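Local atomic coordinates of MHC class I antigen (Ctenopharyngodon idella, PDB entry 5H5Z), a protein that probably binds short peptides in a groove and, together with beta-2-microglobulin, presents them to T cells at the cell surface. Residues Q93-C98 / Q107-Y112; T126-A131 / K142-A147; F201-V206 / E257-T262; E219-G224 / R236-N241. All blocks are in the same frame, centred on the assembly; numbering follows the deposited sequence.

Contact 1. Residues Q93-C98 / Q107-Y112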
# COMPACT_ATOMS: atom_id res chain seq x y z
N GLN A 93 -13.50 -5.53 -8.77
CA GLN A 93 -12.72 -4.37 -8.32
C GLN A 93 -12.86 -3.19 -9.26
O GLN A 93 -13.01 -3.34 -10.47
CB GLN A 93 -11.24 -4.74 -8.23
CG GLN A 93 -10.86 -5.57 -7.02
CD GLN A 93 -9.49 -6.22 -7.20
OE1 GLN A 93 -9.32 -7.12 -8.02
NE2 GLN A 93 -8.51 -5.75 -6.45
N ASN A 94 -12.79 -2.00 -8.68
CA ASN A 94 -12.76 -0.75 -9.42
C ASN A 94 -11.70 0.14 -8.78
O ASN A 94 -11.66 0.28 -7.55
CB ASN A 94 -14.15 -0.09 -9.36
CG ASN A 94 -14.24 1.23 -10.13
OD1 ASN A 94 -13.57 1.45 -11.14
ND2 ASN A 94 -15.13 2.09 -9.67
N MET A 95 -10.82 0.69 -9.60
CA MET A 95 -9.96 1.77 -9.15
C MET A 95 -10.07 2.93 -10.13
O MET A 95 -10.10 2.74 -11.34
CB MET A 95 -8.50 1.32 -8.96
CG MET A 95 -7.82 0.86 -10.24
SD MET A 95 -6.22 0.09 -9.93
CE MET A 95 -5.34 1.45 -9.15
N TYR A 96 -10.16 4.14 -9.59
CA TYR A 96 -10.19 5.32 -10.43
C TYR A 96 -9.57 6.46 -9.67
O TYR A 96 -9.48 6.42 -8.44
CB TYR A 96 -11.62 5.66 -10.88
CG TYR A 96 -12.58 6.01 -9.77
CD1 TYR A 96 -12.74 7.34 -9.35
CD2 TYR A 96 -13.37 5.03 -9.16
CE1 TYR A 96 -13.64 7.68 -8.34
CE2 TYR A 96 -14.27 5.36 -8.15
CZ TYR A 96 -14.40 6.68 -7.75
OH TYR A 96 -15.29 7.00 -6.76
N GLY A 97 -9.15 7.49 -10.40
CA GLY A 97 -8.58 8.64 -9.74
C GLY A 97 -7.98 9.62 -10.69
O GLY A 97 -7.95 9.39 -11.90
N CYS A 98 -7.49 10.72 -10.13
CA CYS A 98 -6.96 11.82 -10.92
C CYS A 98 -5.66 12.30 -10.29
O CYS A 98 -5.42 12.11 -9.09
CB CYS A 98 -7.97 12.97 -10.99
SG CYS A 98 -8.54 13.61 -9.39
N GLN A 107 -4.13 14.24 -15.09
CA GLN A 107 -4.24 12.90 -15.65
C GLN A 107 -5.36 12.21 -14.89
O GLN A 107 -5.76 12.67 -13.82
CB GLN A 107 -2.93 12.12 -15.48
CG GLN A 107 -1.70 12.73 -16.16
CD GLN A 107 -1.57 12.36 -17.63
OE1 GLN A 107 -2.14 11.36 -18.09
NE2 GLN A 107 -0.81 13.15 -18.37
N GLY A 108 -5.88 11.12 -15.44
CA GLY A 108 -6.88 10.33 -14.74
C GLY A 108 -7.05 8.96 -15.35
O GLY A 108 -6.69 8.74 -16.52
N PHE A 109 -7.58 8.03 -14.56
CA PHE A 109 -7.81 6.66 -15.00
C PHE A 109 -9.10 6.10 -14.40
O PHE A 109 -9.57 6.60 -13.38
CB PHE A 109 -6.62 5.77 -14.60
CG PHE A 109 -6.44 5.65 -13.11
CD1 PHE A 109 -5.76 6.64 -12.40
CD2 PHE A 109 -6.94 4.55 -12.42
CE1 PHE A 109 -5.59 6.54 -11.03
CE2 PHE A 109 -6.77 4.44 -11.05
CZ PHE A 109 -6.09 5.44 -10.35
N TYR A 110 -9.65 5.08 -15.05
CA TYR A 110 -10.88 4.43 -14.58
C TYR A 110 -10.83 2.98 -15.07
O TYR A 110 -10.84 2.73 -16.28
CB TYR A 110 -12.12 5.16 -15.12
CG TYR A 110 -13.20 5.40 -14.09
CD1 TYR A 110 -13.93 4.34 -13.55
CD2 TYR A 110 -13.52 6.70 -13.68
CE1 TYR A 110 -14.92 4.56 -12.60
CE2 TYR A 110 -14.51 6.93 -12.74
CZ TYR A 110 -15.21 5.86 -12.20
OH TYR A 110 -16.20 6.09 -11.27
N GLN A 111 -10.77 2.04 -14.13
CA GLN A 111 -10.50 0.62 -14.46
C GLN A 111 -11.30 -0.34 -13.59
O GLN A 111 -11.56 -0.07 -12.42
CB GLN A 111 -9.00 0.32 -14.28
CG GLN A 111 -8.08 1.15 -15.17
CD GLN A 111 -6.65 1.18 -14.66
OE1 GLN A 111 -6.30 0.54 -13.67
NE2 GLN A 111 -5.81 1.95 -15.33
N TYR A 112 -11.66 -1.48 -14.17
CA TYR A 112 -12.36 -2.54 -13.45
C TYR A 112 -11.66 -3.89 -13.67
O TYR A 112 -11.07 -4.11 -14.73
CB TYR A 112 -13.81 -2.64 -13.93
CG TYR A 112 -14.68 -1.43 -13.63
CD1 TYR A 112 -14.66 -0.31 -14.47
CD2 TYR A 112 -15.53 -1.42 -12.53
CE1 TYR A 112 -15.47 0.79 -14.20
CE2 TYR A 112 -16.35 -0.32 -12.26
CZ TYR A 112 -16.31 0.78 -13.10
OH TYR A 112 -17.12 1.87 -12.84
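Gly97 O is gripped twice from the facing strand: Phe109 N donates to it at 3.0 Å, nearly along the C=O axis, and Gly108 CA supports it with a CA-H...O contact. Phe109 O likewise has two partners, Gly97 N at 3.1 Å, in the carbonyl plane, and Tyr96 CA, and a second reciprocal pair of bonds links Met95 with Gln111. These are hydrogen-bonded pairs of the antiparallel hairpin formed by strands 90-100 and 106-114, part of the floor of the MHC class I peptide groove. On the Tyr96 face, Tyr96 and Tyr110 lie side by side in an offset stack, centroids 4.5 Å apart and planes at 5°. Tyr96 CB lies over the centre of the Tyr110 ring, 3.5 Å from its centroid, and chi1 of 63°, with CG between backbone N and carbonyl carbon, lays the Tyr96 ring alongside Tyr110, whose OH lies over it. The Asn94 amide stacks flat on Tyr112, with CG 3.4 Å from Tyr112 CE2. On the other face the Phe109 ring lies over the backbone of the facing strand, with Gly97 N above its centre, and its CE2 meets Met95 CG at 3.8 Å. Tyr96 OH bonds Tyr9 OH and the peptide backbone, whereas Tyr110 OH bonds a polar side chain of the peptide. The Phe109 face packs on beta-2-microglobulin, whose Lys59 makes a cation-pi contact. Strand 3-13 flanks one side, strand 117-123 the other, and helix 148-170 lies across the Tyr110 face, tied down by the Cys98-Cys160 disulfide.

Contact 2. Residues T126-A131 / K142-A147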
# COMPACT_ATOMS: atom_id res chain seq x y z
N THR A 126 -10.53 8.60 -26.50
CA THR A 126 -11.46 8.14 -27.53
C THR A 126 -12.87 7.94 -27.00
O THR A 126 -13.79 7.62 -27.77
CB THR A 126 -10.98 6.82 -28.17
OG1 THR A 126 -10.74 5.85 -27.14
CG2 THR A 126 -9.71 7.03 -28.98
N LEU A 127 -13.05 8.14 -25.70
CA LEU A 127 -14.34 7.94 -25.02
C LEU A 127 -14.89 6.53 -25.28
O LEU A 127 -16.07 6.35 -25.58
CB LEU A 127 -15.34 9.03 -25.42
CG LEU A 127 -15.06 10.43 -24.87
CD1 LEU A 127 -15.86 11.49 -25.62
CD2 LEU A 127 -15.36 10.47 -23.38
N THR A 128 -14.01 5.55 -25.15
CA THR A 128 -14.36 4.15 -25.33
C THR A 128 -13.83 3.32 -24.18
O THR A 128 -12.96 3.77 -23.42
CB THR A 128 -13.81 3.58 -26.66
OG1 THR A 128 -12.39 3.77 -26.71
CG2 THR A 128 -14.47 4.26 -27.86
N TRP A 129 -14.36 2.11 -24.04
CA TRP A 129 -13.92 1.16 -23.03
C TRP A 129 -13.17 0.01 -23.67
O TRP A 129 -13.70 -0.67 -24.55
CB TRP A 129 -15.11 0.65 -22.22
CG TRP A 129 -15.70 1.71 -21.36
CD1 TRP A 129 -16.71 2.58 -21.69
CD2 TRP A 129 -15.30 2.05 -20.03
NE1 TRP A 129 -16.97 3.43 -20.64
CE2 TRP A 129 -16.12 3.13 -19.61
CE3 TRP A 129 -14.34 1.55 -19.15
CZ2 TRP A 129 -16.01 3.71 -18.34
CZ3 TRP A 129 -14.22 2.12 -17.89
CH2 TRP A 129 -15.05 3.20 -17.50
N THR A 130 -11.93 -0.20 -23.23
CA THR A 130 -11.14 -1.33 -23.69
C THR A 130 -11.57 -2.58 -22.93
O THR A 130 -11.49 -2.62 -21.70
CB THR A 130 -9.64 -1.07 -23.51
OG1 THR A 130 -9.29 0.14 -24.19
CG2 THR A 130 -8.80 -2.23 -24.07
N ALA A 131 -12.07 -3.57 -23.67
CA ALA A 131 -12.48 -4.85 -23.12
C ALA A 131 -11.32 -5.84 -23.18
O ALA A 131 -10.76 -6.08 -24.25
CB ALA A 131 -13.68 -5.39 -23.89
N LYS A 142 -22.69 -1.84 -23.98
CA LYS A 142 -23.71 -1.27 -23.09
C LYS A 142 -23.27 0.10 -22.58
O LYS A 142 -24.03 1.06 -22.62
CB LYS A 142 -23.99 -2.20 -21.91
CG LYS A 142 -25.04 -1.67 -20.95
CD LYS A 142 -25.03 -2.41 -19.63
CE LYS A 142 -25.91 -1.72 -18.60
NZ LYS A 142 -26.22 -2.60 -17.45
N TRP A 143 -22.02 0.17 -22.11
CA TRP A 143 -21.51 1.41 -21.53
C TRP A 143 -21.32 2.52 -22.56
O TRP A 143 -21.55 3.69 -22.27
CB TRP A 143 -20.23 1.13 -20.74
CG TRP A 143 -20.52 0.56 -19.39
CD1 TRP A 143 -21.73 0.11 -18.93
CD2 TRP A 143 -19.59 0.36 -18.32
NE1 TRP A 143 -21.61 -0.35 -17.64
CE2 TRP A 143 -20.31 -0.21 -17.24
CE3 TRP A 143 -18.23 0.62 -18.16
CZ2 TRP A 143 -19.71 -0.52 -16.02
CZ3 TRP A 143 -17.62 0.29 -16.96
CH2 TRP A 143 -18.37 -0.27 -15.90
N GLU A 144 -20.93 2.14 -23.77
CA GLU A 144 -20.81 3.10 -24.86
C GLU A 144 -22.18 3.66 -25.31
O GLU A 144 -22.29 4.83 -25.68
CB GLU A 144 -19.96 2.54 -26.00
CG GLU A 144 -18.47 2.61 -25.68
CD GLU A 144 -17.58 1.67 -26.48
OE1 GLU A 144 -17.99 1.19 -27.54
OE2 GLU A 144 -16.43 1.43 -26.03
N ALA A 145 -23.23 2.84 -25.21
CA ALA A 145 -24.61 3.30 -25.47
C ALA A 145 -25.12 4.23 -24.36
O ALA A 145 -25.91 5.14 -24.63
CB ALA A 145 -25.55 2.11 -25.65
N LEU A 146 -24.67 4.00 -23.13
CA LEU A 146 -25.13 4.78 -21.97
C LEU A 146 -24.25 6.00 -21.66
O LEU A 146 -24.49 6.70 -20.67
CB LEU A 146 -25.28 3.88 -20.74
CG LEU A 146 -26.38 2.81 -20.78
CD1 LEU A 146 -26.20 1.82 -19.65
CD2 LEU A 146 -27.78 3.42 -20.76
N ALA A 147 -23.26 6.25 -22.52
CA ALA A 147 -22.32 7.39 -22.39
C ALA A 147 -21.52 7.40 -21.08
O ALA A 147 -21.16 8.47 -20.56
CB ALA A 147 -23.04 8.72 -22.61
O HOH W 1 -19.06 4.81 -22.51
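Trp143 drives the edge of its indole into the face of Trp129, with CE3 above the centre of that ring system and 3.6 Å from Trp129 CE2. The two six-membered rings are 4.9 Å apart at their centroids and their planes meet at 70°, an edge-to-face pair. Beside it, Glu144 extends beyond CG and lays OE2 against the strand, where Trp129 N donates an almost straight bond to it, 3.0 Å long with an angle of 174° at the hydrogen. The carboxylate uses its anti lone pair here, and the same oxygen lies 3.4 Å from Thr128 CB. A water bridges Trp129 NE1 and Trp143 O by weak bonds. In this way helix 134-145, on the alpha2 side of the class I groove, is fastened to the outermost strand of the floor, 128-131, which enters through a G1 beta bulge where Leu127 and Thr128 both face Asp123. Further out, Lys140 forms a salt bridge with Glu144 OE2 and also bonds Trp129 O, so the acceptor oxygen is steadied from the helix side. Tyr112 meets Trp143 edge-to-face, and Trp143 NE1 bonds the backbone of the bound peptide, which Lys142 NZ also engages by a salt bridge. At the strand entrance, Thr126 OG1 and Thr128 OG1 share a 2.7 Å hydrogen bond.

Contact 3. Residues F201-V206 / E257-T262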
# COMPACT_ATOMS: atom_id res chain seq x y z
N PHE A 201 11.22 8.29 6.78
CA PHE A 201 11.29 9.36 5.80
C PHE A 201 10.01 9.50 4.96
O PHE A 201 9.26 8.54 4.77
CB PHE A 201 12.54 9.22 4.91
CG PHE A 201 12.64 7.90 4.20
CD1 PHE A 201 12.03 7.70 2.97
CD2 PHE A 201 13.37 6.84 4.77
CE1 PHE A 201 12.13 6.48 2.31
CE2 PHE A 201 13.47 5.62 4.11
CZ PHE A 201 12.85 5.44 2.89
N TYR A 202 9.79 10.72 4.49
CA TYR A 202 8.72 11.04 3.55
C TYR A 202 9.16 12.27 2.77
O TYR A 202 9.73 13.19 3.36
CB TYR A 202 7.42 11.33 4.31
CG TYR A 202 6.21 11.40 3.41
CD1 TYR A 202 5.83 12.61 2.80
CD2 TYR A 202 5.43 10.27 3.18
CE1 TYR A 202 4.73 12.67 1.97
CE2 TYR A 202 4.31 10.33 2.35
CZ TYR A 202 3.97 11.53 1.76
OH TYR A 202 2.86 11.59 0.94
N PRO A 203 8.92 12.30 1.44
CA PRO A 203 8.30 11.30 0.55
C PRO A 203 9.12 10.02 0.40
O PRO A 203 10.22 9.92 0.94
CB PRO A 203 8.19 12.03 -0.80
CG PRO A 203 8.42 13.46 -0.51
CD PRO A 203 9.32 13.50 0.68
N SER A 204 8.59 9.05 -0.34
CA SER A 204 9.14 7.69 -0.32
C SER A 204 10.45 7.48 -1.08
O SER A 204 11.17 6.51 -0.81
CB SER A 204 8.09 6.69 -0.79
OG SER A 204 7.90 6.79 -2.18
N GLY A 205 10.77 8.36 -2.03
CA GLY A 205 12.00 8.22 -2.83
C GLY A 205 13.26 8.39 -2.00
O GLY A 205 13.45 9.43 -1.36
N VAL A 206 14.13 7.38 -2.01
CA VAL A 206 15.40 7.44 -1.28
C VAL A 206 16.51 6.72 -2.07
O VAL A 206 16.24 5.74 -2.76
CB VAL A 206 15.27 6.89 0.17
CG1 VAL A 206 15.12 5.37 0.19
CG2 VAL A 206 16.45 7.32 1.03
N GLU A 257 20.74 9.34 0.48
CA GLU A 257 20.30 10.61 -0.10
C GLU A 257 18.77 10.71 -0.15
O GLU A 257 18.09 9.82 -0.64
CB GLU A 257 20.90 10.83 -1.49
CG GLU A 257 20.62 12.22 -2.05
CD GLU A 257 21.32 12.49 -3.38
OE1 GLU A 257 20.74 13.22 -4.20
OE2 GLU A 257 22.43 11.97 -3.60
N HIS A 258 18.25 11.83 0.36
CA HIS A 258 16.82 12.09 0.39
C HIS A 258 16.63 13.59 0.29
O HIS A 258 17.27 14.34 1.03
CB HIS A 258 16.22 11.55 1.69
CG HIS A 258 14.75 11.82 1.86
ND1 HIS A 258 13.78 11.05 1.27
CD2 HIS A 258 14.10 12.75 2.59
CE1 HIS A 258 12.59 11.51 1.61
NE2 HIS A 258 12.76 12.54 2.42
N GLN A 259 15.76 14.02 -0.63
CA GLN A 259 15.50 15.45 -0.84
C GLN A 259 16.78 16.29 -0.99
O GLN A 259 16.96 17.29 -0.31
CB GLN A 259 14.60 16.01 0.27
CG GLN A 259 13.23 15.37 0.37
CD GLN A 259 12.38 15.60 -0.87
OE1 GLN A 259 12.20 16.74 -1.30
NE2 GLN A 259 11.86 14.53 -1.44
N ASP A 260 17.67 15.84 -1.88
CA ASP A 260 18.93 16.54 -2.23
C ASP A 260 19.92 16.73 -1.07
O ASP A 260 20.82 17.57 -1.14
CB ASP A 260 18.63 17.89 -2.89
CG ASP A 260 17.56 17.80 -3.96
OD1 ASP A 260 17.70 16.97 -4.89
OD2 ASP A 260 16.56 18.55 -3.86
N LYS A 261 19.74 15.94 -0.02
CA LYS A 261 20.59 16.00 1.17
C LYS A 261 21.10 14.60 1.48
O LYS A 261 20.39 13.61 1.25
CB LYS A 261 19.81 16.57 2.36
CG LYS A 261 19.33 18.00 2.14
CD LYS A 261 18.45 18.51 3.29
CE LYS A 261 19.27 18.97 4.48
NZ LYS A 261 20.07 20.20 4.20
N THR A 262 22.33 14.51 1.98
CA THR A 262 22.97 13.21 2.22
C THR A 262 23.38 13.01 3.67
O THR A 262 23.81 13.95 4.34
CB THR A 262 24.21 13.00 1.33
OG1 THR A 262 25.10 14.12 1.48
CG2 THR A 262 23.82 12.86 -0.14
O HOH W 2 14.52 12.36 -2.53
O HOH W 3 11.93 11.83 -1.80
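In the immunoglobulin C1-set domain, the loop after strand 194-201, with its cis peptide bond before Pro203, wraps around a histidine at the start of the type I' turn that joins strands 252-258 and 261-266. The His258 CG is anti to the backbone N (chi1 177°), so the ring reaches across to the loop instead of running beside its own strand. CB begins near Val206 CG2, at 4.3 Å. From there ND1 donates to Gly205 O at 3.1 Å, the oxygen being tilted 20° out of the imidazole plane. CE1, between the two nitrogens, comes within 2.9 Å of Pro203 O, and NE2 makes a weak bond to Tyr202 O at 3.2 Å. Three carbonyl oxygens thus line one edge of the ring. With both nitrogens acting as donors, the imidazole may be protonated, and the oxygens would favour that charge. The faces are packed as well: Gln259 CG lies over one, and Phe201 CB makes a CH-pi contact with the other. The Phe201 ring itself is oblique to the imidazole and turns toward strands 221-228 and 234-240. Gln259 bends at chi2 (-64°), which swings its amide back over the proline, with NE2 3.5 Å from Pro203 CD. A water bonded to Gln259 NE2 at 2.7 Å donates in turn to Gly205 O, the same oxygen that takes the His258 ND1 bond.

Contact 4. Residues E219-G224 / R236-N241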
# COMPACT_ATOMS: atom_id res chain seq x y z
N GLU A 219 29.67 -3.56 -6.11
CA GLU A 219 29.85 -5.01 -5.98
C GLU A 219 29.48 -5.49 -4.57
O GLU A 219 29.79 -4.81 -3.58
CB GLU A 219 31.29 -5.41 -6.33
CG GLU A 219 31.74 -4.95 -7.71
CD GLU A 219 33.20 -5.26 -8.00
OE1 GLU A 219 34.00 -5.39 -7.04
OE2 GLU A 219 33.55 -5.38 -9.19
N ASP A 220 28.83 -6.65 -4.50
CA ASP A 220 28.40 -7.27 -3.23
C ASP A 220 27.35 -6.46 -2.47
O ASP A 220 27.27 -6.50 -1.24
CB ASP A 220 29.61 -7.58 -2.33
CG ASP A 220 30.59 -8.54 -2.97
OD1 ASP A 220 30.17 -9.64 -3.38
OD2 ASP A 220 31.79 -8.20 -3.06
N VAL A 221 26.55 -5.72 -3.23
CA VAL A 221 25.49 -4.87 -2.68
C VAL A 221 24.13 -5.49 -2.96
O VAL A 221 23.85 -5.94 -4.07
CB VAL A 221 25.57 -3.43 -3.27
CG1 VAL A 221 24.37 -2.59 -2.85
CG2 VAL A 221 26.87 -2.76 -2.87
N ASP A 222 23.29 -5.52 -1.93
CA ASP A 222 21.91 -5.99 -2.05
C ASP A 222 20.94 -4.91 -1.55
O ASP A 222 20.76 -4.74 -0.34
CB ASP A 222 21.73 -7.30 -1.26
CG ASP A 222 20.31 -7.84 -1.32
OD1 ASP A 222 19.56 -7.50 -2.27
OD2 ASP A 222 19.94 -8.61 -0.41
N LEU A 223 20.33 -4.19 -2.49
CA LEU A 223 19.38 -3.13 -2.15
C LEU A 223 17.98 -3.70 -1.88
O LEU A 223 17.39 -4.35 -2.75
CB LEU A 223 19.32 -2.09 -3.28
CG LEU A 223 18.38 -0.89 -3.13
CD1 LEU A 223 18.75 -0.03 -1.93
CD2 LEU A 223 18.38 -0.06 -4.40
N GLY A 224 17.48 -3.45 -0.68
CA GLY A 224 16.16 -3.91 -0.27
C GLY A 224 15.04 -3.11 -0.93
O GLY A 224 15.28 -2.06 -1.54
N ARG A 236 13.83 1.76 4.03
CA ARG A 236 14.55 0.98 3.02
C ARG A 236 15.94 0.67 3.55
O ARG A 236 16.49 1.43 4.35
CB ARG A 236 14.66 1.75 1.70
CG ARG A 236 14.95 0.88 0.49
CD ARG A 236 14.77 1.63 -0.82
NE ARG A 236 14.91 0.72 -1.95
CZ ARG A 236 14.59 1.01 -3.21
NH1 ARG A 236 14.11 2.21 -3.52
NH2 ARG A 236 14.76 0.10 -4.16
N MET A 237 16.50 -0.46 3.12
CA MET A 237 17.85 -0.80 3.52
C MET A 237 18.67 -1.37 2.37
O MET A 237 18.12 -1.85 1.37
CB MET A 237 17.84 -1.77 4.71
CG MET A 237 17.43 -3.19 4.37
SD MET A 237 17.08 -4.10 5.87
CE MET A 237 17.50 -5.77 5.35
N SER A 238 19.99 -1.29 2.51
CA SER A 238 20.91 -1.95 1.60
C SER A 238 21.92 -2.73 2.41
O SER A 238 22.33 -2.29 3.49
CB SER A 238 21.62 -0.93 0.71
OG SER A 238 22.49 -1.59 -0.19
N THR A 239 22.34 -3.87 1.89
CA THR A 239 23.26 -4.75 2.59
C THR A 239 24.53 -4.94 1.78
O THR A 239 24.46 -5.26 0.59
CB THR A 239 22.60 -6.12 2.87
OG1 THR A 239 21.39 -5.93 3.62
CG2 THR A 239 23.52 -7.03 3.67
N LEU A 240 25.68 -4.73 2.42
CA LEU A 240 26.98 -4.95 1.80
C LEU A 240 27.59 -6.23 2.34
O LEU A 240 27.76 -6.38 3.55
CB LEU A 240 27.93 -3.78 2.09
CG LEU A 240 29.34 -3.87 1.50
CD1 LEU A 240 29.32 -3.66 -0.01
CD2 LEU A 240 30.28 -2.88 2.16
N ASN A 241 27.91 -7.15 1.44
CA ASN A 241 28.55 -8.39 1.84
C ASN A 241 29.98 -8.53 1.31
O ASN A 241 30.24 -9.30 0.39
CB ASN A 241 27.71 -9.62 1.47
CG ASN A 241 28.16 -10.87 2.19
OD1 ASN A 241 28.87 -10.80 3.20
ND2 ASN A 241 27.77 -12.03 1.67
O HOH W 4 19.34 -5.32 1.99
O HOH W 5 15.53 -2.73 -4.57
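Gly224 is held at both ends: its N donates to Met237 O at 2.7 Å, nearly along the C=O axis, and its O receives Arg236 NE at 2.8 Å, close to the guanidinium plane. The arginine is extended from CG to NE, with CG anti to the backbone N (chi1 -160°), so its tip runs beside the neighbouring strand, and a water bridges Arg236 NH2, from which it accepts, and Leu223 O, to which it donates. At the far end Asn241 N bonds Asp220 O at 2.8 Å and almost straight, 174° at the hydrogen. Between them Asp222 and Thr239 form a reciprocal hydrogen-bonded pair. Asp222 N reaches Thr239 O in the carbonyl plane, whereas Thr239 N approaches Asp222 O from above that plane, 39° out of it. A further water donates to Asp222 O at 2.8 Å and also bonds Thr239 OG1. This is the antiparallel hairpin of strands 221-228 and 234-240, the former an outer strand of one sheet of the immunoglobulin sandwich. On the inward face Val221 CG1 rests 3.4 Å from Ser238 OG, which is hydrogen-bonded to Trp210 NE1 of the opposing sheet, and Val221 CG2 touches Leu240 CD1 at 3.9 Å. Leu223 crosses the arginine at about a right angle, CD2 3.6 Å from Arg236 NH2. Met237 packs on Asn97 of beta-2-microglobulin. Main-chain bonding therefore carries most of this edge, with apolar packing between the strands mainly on the Val221/Leu240 face, and the nearby guanidinium charge would be expected to polarise the Gly224 carbonyl.

Overall arrangement
From the N terminus, contact 1 comes first, closing the short hairpin 90-100/106-114 in the middle of the groove floor. Contact 2 follows in series, closing the loop from the last floor strand to helix 134-145. The two touch through aromatic side chains, so the floor hairpin and this helix are in direct contact. In the immunoglobulin domain, contact 3 closes a loop of fifty residues, joining the loop between strands 194-201 and 207-212 to the turn between strands 252-258 and 261-266. Contact 4 falls wholly within it as a local hairpin, and the two meet, Val206 CG1 lying 3.9 Å from Arg236 CD. None of the four spans both domains; the centres of contacts 1 and 3 are about 28 Å apart.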